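PDB 3CE7: specific mitochondrial acyl carrier protein from Toxoplasma, which probably carries growing acyl chains on a phosphopantetheine arm during mitochondrial fatty acid synthesis, as other acyl carrier proteins do. Local coordinates for residues V20-F31 and E62-F71; K37-E45 and F83-D91. All coordinates share one frame; numbering follows the deposited sequence.

Contact 1: residues V20-F31 and E62-F71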
loop_
_atom_site.group_PDB
_atom_site.type_symbol
_atom_site.label_atom_id
_atom_site.label_comp_id
_atom_site.label_asym_id
_atom_site.label_seq_id
_atom_site.Cartn_x
_atom_site.Cartn_y
_atom_site.Cartn_z
ATOM N N VAL A 20 7.271 -7.666 3.500
ATOM C CA VAL A 20 6.205 -7.094 2.682
ATOM C C VAL A 20 5.956 -5.632 3.083
ATOM O O VAL A 20 5.753 -4.775 2.215
ATOM C CB VAL A 20 4.916 -7.949 2.765
ATOM C CG1 VAL A 20 3.745 -7.243 2.107
ATOM C CG2 VAL A 20 5.138 -9.303 2.112
ATOM N N THR A 21 5.963 -5.347 4.383
ATOM C CA THR A 21 5.733 -3.973 4.834
ATOM C C THR A 21 6.856 -3.042 4.360
ATOM O O THR A 21 6.594 -1.980 3.786
ATOM C CB THR A 21 5.557 -3.872 6.365
ATOM O OG1 THR A 21 4.463 -4.706 6.787
ATOM C CG2 THR A 21 5.235 -2.430 6.744
ATOM N N ASN A 22 8.103 -3.459 4.551
ATOM C CA ASN A 22 9.243 -2.685 4.052
ATOM C C ASN A 22 9.137 -2.422 2.546
ATOM O O ASN A 22 9.359 -1.298 2.089
ATOM C CB ASN A 22 10.573 -3.372 4.409
ATOM C CG ASN A 22 10.956 -3.173 5.868
ATOM O OD1 ASN A 22 10.515 -2.217 6.502
ATOM N ND2 ASN A 22 11.773 -4.082 6.409
ATOM N N TYR A 23 8.760 -3.447 1.778
ATOM C CA TYR A 23 8.634 -3.311 0.336
ATOM C C TYR A 23 7.554 -2.300 -0.042
ATOM O O TYR A 23 7.750 -1.427 -0.909
ATOM C CB TYR A 23 8.329 -4.670 -0.306
ATOM C CG TYR A 23 8.741 -4.706 -1.754
ATOM C CD1 TYR A 23 10.047 -5.048 -2.105
ATOM C CD2 TYR A 23 7.847 -4.359 -2.765
ATOM C CE1 TYR A 23 10.456 -5.063 -3.426
ATOM C CE2 TYR A 23 8.249 -4.375 -4.107
ATOM C CZ TYR A 23 9.559 -4.725 -4.417
ATOM O OH TYR A 23 9.996 -4.753 -5.731
ATOM N N ILE A 24 6.412 -2.410 0.627
ATOM C CA ILE A 24 5.265 -1.560 0.337
ATOM C C ILE A 24 5.543 -0.098 0.709
ATOM O O ILE A 24 5.137 0.807 -0.010
ATOM C CB ILE A 24 3.992 -2.138 0.985
ATOM C CG1 ILE A 24 3.550 -3.363 0.172
ATOM C CG2 ILE A 24 2.894 -1.079 1.115
ATOM C CD1 ILE A 24 2.334 -4.099 0.687
ATOM N N VAL A 25 6.267 0.123 1.806
ATOM C CA VAL A 25 6.728 1.478 2.145
ATOM C C VAL A 25 7.568 2.051 0.994
ATOM O O VAL A 25 7.321 3.176 0.551
ATOM C CB VAL A 25 7.507 1.517 3.483
ATOM C CG1 VAL A 25 8.190 2.887 3.698
ATOM C CG2 VAL A 25 6.561 1.225 4.636
ATOM N N GLY A 26 8.508 1.256 0.488
ATOM C CA GLY A 26 9.336 1.662 -0.660
ATOM C C GLY A 26 8.526 1.996 -1.901
ATOM O O GLY A 26 8.809 2.985 -2.598
ATOM N N MET A 27 7.512 1.183 -2.181
ATOM C CA MET A 27 6.625 1.428 -3.324
ATOM C C MET A 27 5.886 2.752 -3.162
ATOM O O MET A 27 5.747 3.522 -4.121
ATOM C CB MET A 27 5.585 0.318 -3.449
ATOM C CG MET A 27 6.145 -1.019 -3.873
ATOM S SD MET A 27 4.874 -2.299 -3.839
ATOM C CE MET A 27 3.653 -1.659 -4.967
ATOM N N CYS A 28 5.388 2.987 -1.947
ATOM C CA CYS A 28 4.597 4.169 -1.657
ATOM C C CYS A 28 5.441 5.423 -1.832
ATOM O O CYS A 28 4.951 6.433 -2.329
ATOM C CB CYS A 28 4.061 4.113 -0.235
ATOM S SG CYS A 28 3.066 5.580 0.220
ATOM N N GLN A 29 6.705 5.348 -1.426
ATOM C CA GLN A 29 7.601 6.502 -1.512
ATOM C C GLN A 29 7.740 7.042 -2.934
ATOM O O GLN A 29 7.949 8.238 -3.122
ATOM C CB GLN A 29 8.968 6.175 -0.902
ATOM C CG GLN A 29 8.916 6.126 0.635
ATOM C CD GLN A 29 10.163 5.519 1.267
ATOM O OE1 GLN A 29 10.895 4.758 0.639
ATOM N NE2 GLN A 29 10.396 5.850 2.535
ATOM N N LYS A 30 7.597 6.167 -3.930
ATOM C CA LYS A 30 7.711 6.586 -5.332
ATOM C C LYS A 30 6.557 7.504 -5.748
ATOM O O LYS A 30 6.673 8.267 -6.714
ATOM C CB LYS A 30 7.776 5.373 -6.273
ATOM C CG LYS A 30 8.754 4.270 -5.867
ATOM C CD LYS A 30 10.209 4.691 -5.958
ATOM C CE LYS A 30 11.128 3.472 -5.887
ATOM N NZ LYS A 30 12.468 3.833 -5.349
ATOM N N PHE A 31 5.450 7.440 -5.010
ATOM C CA PHE A 31 4.284 8.284 -5.277
ATOM C C PHE A 31 4.451 9.689 -4.696
ATOM O O PHE A 31 3.695 10.601 -5.038
ATOM C CB PHE A 31 3.026 7.671 -4.664
ATOM C CG PHE A 31 2.393 6.574 -5.487
ATOM C CD1 PHE A 31 3.087 5.393 -5.768
ATOM C CD2 PHE A 31 1.078 6.703 -5.929
ATOM C CE1 PHE A 31 2.487 4.374 -6.508
ATOM C CE2 PHE A 31 0.471 5.693 -6.672
ATOM C CZ PHE A 31 1.188 4.520 -6.958
ATOM N N GLU A 62 -4.705 3.517 -7.700
ATOM C CA GLU A 62 -3.458 3.253 -8.433
ATOM C C GLU A 62 -2.480 2.393 -7.638
ATOM O O GLU A 62 -1.854 1.461 -8.171
ATOM C CB GLU A 62 -2.803 4.573 -8.819
ATOM C CG GLU A 62 -3.593 5.344 -9.862
ATOM C CD GLU A 62 -3.067 6.741 -10.104
ATOM O OE1 GLU A 62 -2.349 7.289 -9.230
ATOM O OE2 GLU A 62 -3.404 7.307 -11.168
ATOM N N PHE A 63 -2.354 2.705 -6.350
ATOM C CA PHE A 63 -1.429 1.975 -5.488
ATOM C C PHE A 63 -1.869 0.524 -5.305
ATOM O O PHE A 63 -1.052 -0.393 -5.369
ATOM C CB PHE A 63 -1.268 2.658 -4.131
ATOM C CG PHE A 63 -0.118 2.134 -3.340
ATOM C CD1 PHE A 63 1.195 2.466 -3.689
ATOM C CD2 PHE A 63 -0.330 1.290 -2.250
ATOM C CE1 PHE A 63 2.283 1.960 -2.982
ATOM C CE2 PHE A 63 0.759 0.788 -1.528
ATOM C CZ PHE A 63 2.070 1.115 -1.897
ATOM N N VAL A 64 -3.167 0.319 -5.114
ATOM C CA VAL A 64 -3.713 -1.031 -5.002
ATOM C C VAL A 64 -3.436 -1.840 -6.273
ATOM O O VAL A 64 -3.045 -2.997 -6.191
ATOM C CB VAL A 64 -5.220 -0.991 -4.690
ATOM C CG1 VAL A 64 -5.873 -2.349 -4.925
ATOM C CG2 VAL A 64 -5.450 -0.510 -3.251
ATOM N N LEU A 65 -3.623 -1.229 -7.443
ATOM C CA LEU A 65 -3.309 -1.925 -8.695
ATOM C C LEU A 65 -1.838 -2.334 -8.754
ATOM O O LEU A 65 -1.505 -3.470 -9.130
ATOM C CB LEU A 65 -3.691 -1.061 -9.903
ATOM C CG LEU A 65 -5.199 -1.045 -10.175
ATOM C CD1 LEU A 65 -5.619 0.146 -11.021
ATOM C CD2 LEU A 65 -5.694 -2.351 -10.820
ATOM N N ASP A 66 -0.956 -1.422 -8.351
ATOM C CA ASP A 66 0.480 -1.698 -8.302
ATOM C C ASP A 66 0.780 -2.890 -7.388
ATOM O O ASP A 66 1.604 -3.754 -7.709
ATOM C CB ASP A 66 1.244 -0.474 -7.786
ATOM C CG ASP A 66 1.322 0.657 -8.804
ATOM O OD1 ASP A 66 0.758 0.545 -9.919
ATOM O OD2 ASP A 66 1.966 1.667 -8.468
ATOM N N VAL A 67 0.124 -2.909 -6.230
ATOM C CA VAL A 67 0.292 -3.983 -5.249
ATOM C C VAL A 67 -0.237 -5.316 -5.774
ATOM O O VAL A 67 0.402 -6.359 -5.597
ATOM C CB VAL A 67 -0.389 -3.623 -3.904
ATOM C CG1 VAL A 67 -0.473 -4.853 -2.978
ATOM C CG2 VAL A 67 0.360 -2.492 -3.246
ATOM N N GLU A 68 -1.397 -5.274 -6.427
ATOM C CA GLU A 68 -1.979 -6.470 -7.034
ATOM C C GLU A 68 -1.029 -7.066 -8.062
ATOM O O GLU A 68 -0.885 -8.291 -8.145
ATOM C CB GLU A 68 -3.314 -6.136 -7.688
ATOM C CG GLU A 68 -4.442 -5.911 -6.686
ATOM C CD GLU A 68 -5.748 -5.502 -7.343
ATOM O OE1 GLU A 68 -5.717 -4.668 -8.276
ATOM O OE2 GLU A 68 -6.804 -6.000 -6.919
ATOM N N GLU A 69 -0.389 -6.192 -8.842
ATOM C CA GLU A 69 0.544 -6.622 -9.892
ATOM C C GLU A 69 1.775 -7.317 -9.327
ATOM O O GLU A 69 2.185 -8.373 -9.816
ATOM C CB GLU A 69 0.957 -5.425 -10.761
ATOM C CG GLU A 69 -0.137 -4.952 -11.703
ATOM C CD GLU A 69 0.181 -3.623 -12.382
ATOM O OE1 GLU A 69 1.214 -2.994 -12.059
ATOM O OE2 GLU A 69 -0.618 -3.215 -13.243
ATOM N N ILE A 70 2.359 -6.722 -8.291
ATOM C CA ILE A 70 3.627 -7.183 -7.751
ATOM C C ILE A 70 3.449 -8.446 -6.904
ATOM O O ILE A 70 4.280 -9.354 -6.959
ATOM C CB ILE A 70 4.343 -6.051 -6.973
ATOM C CG1 ILE A 70 4.889 -5.014 -7.977
ATOM C CG2 ILE A 70 5.441 -6.609 -6.084
ATOM C CD1 ILE A 70 5.302 -3.674 -7.386
ATOM N N PHE A 71 2.359 -8.510 -6.143
ATOM C CA PHE A 71 2.179 -9.596 -5.170
ATOM C C PHE A 71 1.188 -10.679 -5.577
ATOM O O PHE A 71 1.018 -11.657 -4.846
ATOM C CB PHE A 71 1.812 -9.037 -3.781
ATOM C CG PHE A 71 2.927 -8.266 -3.136
ATOM C CD1 PHE A 71 4.011 -8.931 -2.551
ATOM C CD2 PHE A 71 2.917 -6.875 -3.134
ATOM C CE1 PHE A 71 5.056 -8.217 -1.974
ATOM C CE2 PHE A 71 3.960 -6.158 -2.551
ATOM C CZ PHE A 71 5.025 -6.829 -1.972
#
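In the four-helix bundle of the acyl carrier protein fold, helix 17-29 packs against helix 57-71 by knobs-into-holes, Met27 entering a hole on helix 57-71 and Phe71 a hole on helix 17-29. The short axes approach to 11.1 Å and run at 135°, a wide spacing that bulky side chains fill. Met27 is lodged among Phe63, Asp66, Val67 and Ile70. Its chain is extended through CG and then bends at chi3, which turns the methyl onto helix 57-71: Met27 CE lies 3.6 Å from Ile70 CD1, tip to tip, and also touches CG2 of Val67, whose side chain it crosses at about a right angle. Phe71 answers from the last turn, set among Val20, Tyr23, Ile24 and Met27. Its CZ meets Tyr23 CD2 at 3.8 Å, the two rings meeting obliquely, and Met27 SD makes an oblique Met-aromatic contact with the same ring.

At the far end Phe63 points its CG anti to the backbone N (chi1 -167°), which carries the ring rim to the backbone of helix 17-29; Phe63 CE1 is 3.4 Å from Cys28 N, and Cys28 SG stands above the ring face at a distance, 5.3 Å from its centroid, a Cys sulfur-aromatic contact. Phe63 also presents its edge to the face of Phe31, a T-shaped pair with planes at 78°. Leu86 of helix 86-98 touches both Cys28 and Phe63, joining a third helix to this core. At the rim of the Phe31 ring, in its plane, Asp66 OD2 approaches Phe31 CZ to 3.3 Å.

Contact 2: residues K37-E45 and F83-D91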
loop_
_atom_site.group_PDB
_atom_site.type_symbol
_atom_site.label_atom_id
_atom_site.label_comp_id
_atom_site.label_asym_id
_atom_site.label_seq_id
_atom_site.Cartn_x
_atom_site.Cartn_y
_atom_site.Cartn_z
ATOM N N LYS A 37 7.730 12.094 4.366
ATOM C CA LYS A 37 7.965 10.929 5.210
ATOM C C LYS A 37 6.723 10.058 5.340
ATOM O O LYS A 37 5.635 10.551 5.646
ATOM C CB LYS A 37 8.467 11.369 6.592
ATOM C CG LYS A 37 9.914 11.890 6.551
ATOM C CD LYS A 37 10.350 12.546 7.868
ATOM C CE LYS A 37 9.744 13.924 8.041
ATOM N NZ LYS A 37 10.180 14.582 9.322
ATOM N N VAL A 38 6.896 8.759 5.116
ATOM C CA VAL A 38 5.788 7.823 5.256
ATOM C C VAL A 38 6.211 6.629 6.115
ATOM O O VAL A 38 7.301 6.087 5.938
ATOM C CB VAL A 38 5.261 7.355 3.863
ATOM C CG1 VAL A 38 6.367 6.673 3.050
ATOM C CG2 VAL A 38 4.054 6.441 4.014
ATOM N N THR A 39 5.353 6.257 7.063
ATOM C CA THR A 39 5.553 5.060 7.876
ATOM C C THR A 39 4.351 4.131 7.695
ATOM O O THR A 39 3.326 4.539 7.123
ATOM C CB THR A 39 5.661 5.396 9.369
ATOM O OG1 THR A 39 4.362 5.745 9.860
ATOM C CG2 THR A 39 6.655 6.532 9.608
ATOM N N PRO A 40 4.448 2.877 8.183
ATOM C CA PRO A 40 3.293 1.989 7.986
ATOM C C PRO A 40 2.000 2.482 8.656
ATOM O O PRO A 40 0.909 2.119 8.218
ATOM C CB PRO A 40 3.755 0.666 8.603
ATOM C CG PRO A 40 5.259 0.745 8.584
ATOM C CD PRO A 40 5.559 2.186 8.863
ATOM N N SER A 41 2.113 3.306 9.693
ATOM C CA SER A 41 0.914 3.791 10.378
ATOM C C SER A 41 0.433 5.169 9.901
ATOM O O SER A 41 -0.610 5.658 10.359
ATOM C CB SER A 41 1.129 3.798 11.892
ATOM O OG SER A 41 2.174 4.688 12.218
ATOM N N SER A 42 1.178 5.782 8.979
ATOM C CA SER A 42 0.790 7.089 8.428
ATOM C C SER A 42 -0.582 6.996 7.759
ATOM O O SER A 42 -0.862 6.039 7.047
ATOM C CB SER A 42 1.813 7.592 7.398
ATOM O OG SER A 42 3.107 7.761 7.945
ATOM N N LYS A 43 -1.447 7.979 7.998
ATOM C CA LYS A 43 -2.689 8.067 7.238
ATOM C C LYS A 43 -2.357 8.528 5.819
ATOM O O LYS A 43 -1.813 9.618 5.624
ATOM C CB LYS A 43 -3.676 9.023 7.921
ATOM C CG LYS A 43 -4.263 8.455 9.224
ATOM C CD LYS A 43 -5.434 7.518 8.949
ATOM C CE LYS A 43 -5.903 6.809 10.217
ATOM N NZ LYS A 43 -5.094 5.591 10.521
ATOM N N LEU A 44 -2.646 7.680 4.833
ATOM C CA LEU A 44 -2.291 7.980 3.444
ATOM C C LEU A 44 -2.773 9.361 3.014
ATOM O O LEU A 44 -2.025 10.099 2.368
ATOM C CB LEU A 44 -2.858 6.922 2.497
ATOM C CG LEU A 44 -2.269 5.514 2.611
ATOM C CD1 LEU A 44 -3.116 4.533 1.817
ATOM C CD2 LEU A 44 -0.828 5.489 2.147
ATOM N N GLU A 45 -3.995 9.702 3.426
ATOM C CA GLU A 45 -4.621 10.962 3.019
ATOM C C GLU A 45 -3.927 12.217 3.549
ATOM O O GLU A 45 -4.271 13.340 3.149
ATOM C CB GLU A 45 -6.106 10.964 3.393
ATOM C CG GLU A 45 -7.056 10.813 2.208
ATOM C CD GLU A 45 -7.107 9.416 1.600
ATOM O OE1 GLU A 45 -7.637 9.298 0.475
ATOM O OE2 GLU A 45 -6.648 8.437 2.234
ATOM N N PHE A 83 -9.067 1.114 2.891
ATOM C CA PHE A 83 -7.656 1.245 3.273
ATOM C C PHE A 83 -7.357 2.679 3.695
ATOM O O PHE A 83 -7.724 3.631 2.982
ATOM C CB PHE A 83 -6.729 0.921 2.101
ATOM C CG PHE A 83 -6.524 -0.557 1.840
ATOM C CD1 PHE A 83 -6.508 -1.502 2.873
ATOM C CD2 PHE A 83 -6.301 -0.989 0.536
ATOM C CE1 PHE A 83 -6.306 -2.855 2.597
ATOM C CE2 PHE A 83 -6.086 -2.336 0.249
ATOM C CZ PHE A 83 -6.080 -3.275 1.275
ATOM N N GLN A 84 -6.662 2.835 4.822
ATOM C CA GLN A 84 -6.207 4.148 5.276
ATOM C C GLN A 84 -4.696 4.241 5.488
ATOM O O GLN A 84 -4.133 5.340 5.464
ATOM C CB GLN A 84 -6.931 4.570 6.551
ATOM C CG GLN A 84 -8.412 4.791 6.366
ATOM C CD GLN A 84 -9.064 5.193 7.660
ATOM O OE1 GLN A 84 -9.388 4.346 8.501
ATOM N NE2 GLN A 84 -9.252 6.499 7.843
ATOM N N THR A 85 -4.044 3.093 5.699
ATOM C CA THR A 85 -2.596 3.062 5.960
ATOM C C THR A 85 -1.900 1.954 5.177
ATOM O O THR A 85 -2.542 0.980 4.734
ATOM C CB THR A 85 -2.268 2.814 7.456
ATOM O OG1 THR A 85 -2.569 1.448 7.801
ATOM C CG2 THR A 85 -3.031 3.786 8.366
ATOM N N LEU A 86 -0.588 2.097 5.008
ATOM C CA LEU A 86 0.194 1.049 4.343
ATOM C C LEU A 86 0.241 -0.244 5.152
ATOM O O LEU A 86 0.304 -1.326 4.574
ATOM C CB LEU A 86 1.624 1.506 4.078
ATOM C CG LEU A 86 1.773 2.678 3.115
ATOM C CD1 LEU A 86 3.228 3.040 3.105
ATOM C CD2 LEU A 86 1.249 2.327 1.703
ATOM N N GLN A 87 0.220 -0.145 6.484
ATOM C CA GLN A 87 0.220 -1.360 7.286
ATOM C C GLN A 87 -0.983 -2.229 6.946
ATOM O O GLN A 87 -0.865 -3.458 6.875
ATOM C CB GLN A 87 0.229 -1.063 8.786
ATOM C CG GLN A 87 0.466 -2.312 9.610
ATOM C CD GLN A 87 1.856 -2.855 9.400
ATOM O OE1 GLN A 87 2.839 -2.259 9.859
ATOM N NE2 GLN A 87 1.960 -3.974 8.675
ATOM N N GLU A 88 -2.136 -1.601 6.738
ATOM C CA GLU A 88 -3.344 -2.348 6.377
ATOM C C GLU A 88 -3.178 -3.075 5.043
ATOM O O GLU A 88 -3.623 -4.213 4.879
ATOM C CB GLU A 88 -4.533 -1.396 6.304
ATOM C CG GLU A 88 -4.974 -0.884 7.678
ATOM C CD GLU A 88 -5.984 0.240 7.577
ATOM O OE1 GLU A 88 -6.073 0.859 6.501
ATOM O OE2 GLU A 88 -6.684 0.521 8.580
ATOM N N ILE A 89 -2.538 -2.397 4.089
ATOM C CA ILE A 89 -2.330 -2.980 2.772
ATOM C C ILE A 89 -1.381 -4.175 2.874
ATOM O O ILE A 89 -1.682 -5.261 2.342
ATOM C CB ILE A 89 -1.839 -1.945 1.749
ATOM C CG1 ILE A 89 -2.853 -0.796 1.669
ATOM C CG2 ILE A 89 -1.683 -2.613 0.363
ATOM C CD1 ILE A 89 -2.499 0.313 0.677
ATOM N N ALA A 90 -0.251 -3.976 3.559
ATOM C CA ALA A 90 0.710 -5.065 3.791
ATOM C C ALA A 90 0.039 -6.252 4.487
ATOM O O ALA A 90 0.217 -7.404 4.088
ATOM C CB ALA A 90 1.895 -4.573 4.595
ATOM N N ASP A 91 -0.751 -5.961 5.519
ATOM C CA ASP A 91 -1.478 -7.008 6.229
ATOM C C ASP A 91 -2.400 -7.796 5.286
ATOM O O ASP A 91 -2.506 -9.027 5.389
ATOM C CB ASP A 91 -2.296 -6.416 7.378
ATOM C CG ASP A 91 -1.439 -5.924 8.548
ATOM O OD1 ASP A 91 -0.220 -6.160 8.596
ATOM O OD2 ASP A 91 -2.014 -5.267 9.443
HETATM O O HOH W 1 0.802 4.424 5.729
HETATM O O HOH W 2 -5.834 7.706 4.727
HETATM O O HOH W 3 -7.316 5.486 0.972
#
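Leu44 and Leu86 form the tight, buried side of this contact, where segment 37-45, part of the connection between helices 17-29 and 57-71, lies against the start of helix 86-98. Leu44 CD2 meets Leu86 CD2 at 3.8 Å, the two side chains crossing at about a right angle, while the other branch of Leu86, CD1, reaches Val38 CG2 at 3.6 Å. Leu44 also touches Trp55, and Ile89 packs on Val67, so the segment closes over a core shared with helix 57-71.

Two backbone bonds fix the loop to the helix start. Leu44 N donates to Gln84 O over 2.8 Å in a nearly straight bond (174°), and Gln87 N meets a lone pair of Pro40 O in the carbonyl plane at 2.9 Å. Between them a water spans the gap: water 1 accepts from Leu86 N, 2.8 Å away, and lies within donating distance of Thr39 O and Ser42 O.

The outer side is looser. Lys43 bends at chi2 and chi4 over Gln84, and its NZ comes no nearer than 3.5 Å to Thr85 CG2, a packing contact. Nearby, water 2 accepts from Glu45 N and donates to Gln84 O, and Pro40 CB rests near Gln87 OE1, both residues being only partly exposed.

Thr85 holds its OG1 between the backbone N and the carbonyl carbon (chi1 72°), placing it to accept from Glu88 N, while Glu88 OE1 takes both Gln84 N, nearly along its C-O axis, and Thr85 N, from above the carboxylate plane. These reciprocal bonds of Thr85 and Glu88 are a capping box, here starting the last helix of the acyl carrier protein fold.

Overall arrangement
From the N terminus, the chain enters contact 1 on helix 17-29, then passes through the loop that supplies 37-45 to contact 2. Helix 57-71 returns to 20-31 and closes the first loop; only later does 83-91 return to 37-45, closing the second. In all, 30 residues intervene between the segments of contact 1 and 37 between those of contact 2. The segments therefore alternate, and the two closures cross. Their centres lie 11 Å apart, and they meet directly: Gln29 packs on Val38, and Thr21 OG1 probably hydrogen-bonds Gln87 NE2. Together they tie helices 17-29, 57-71 and 86-98 together and hold the connecting loop against them.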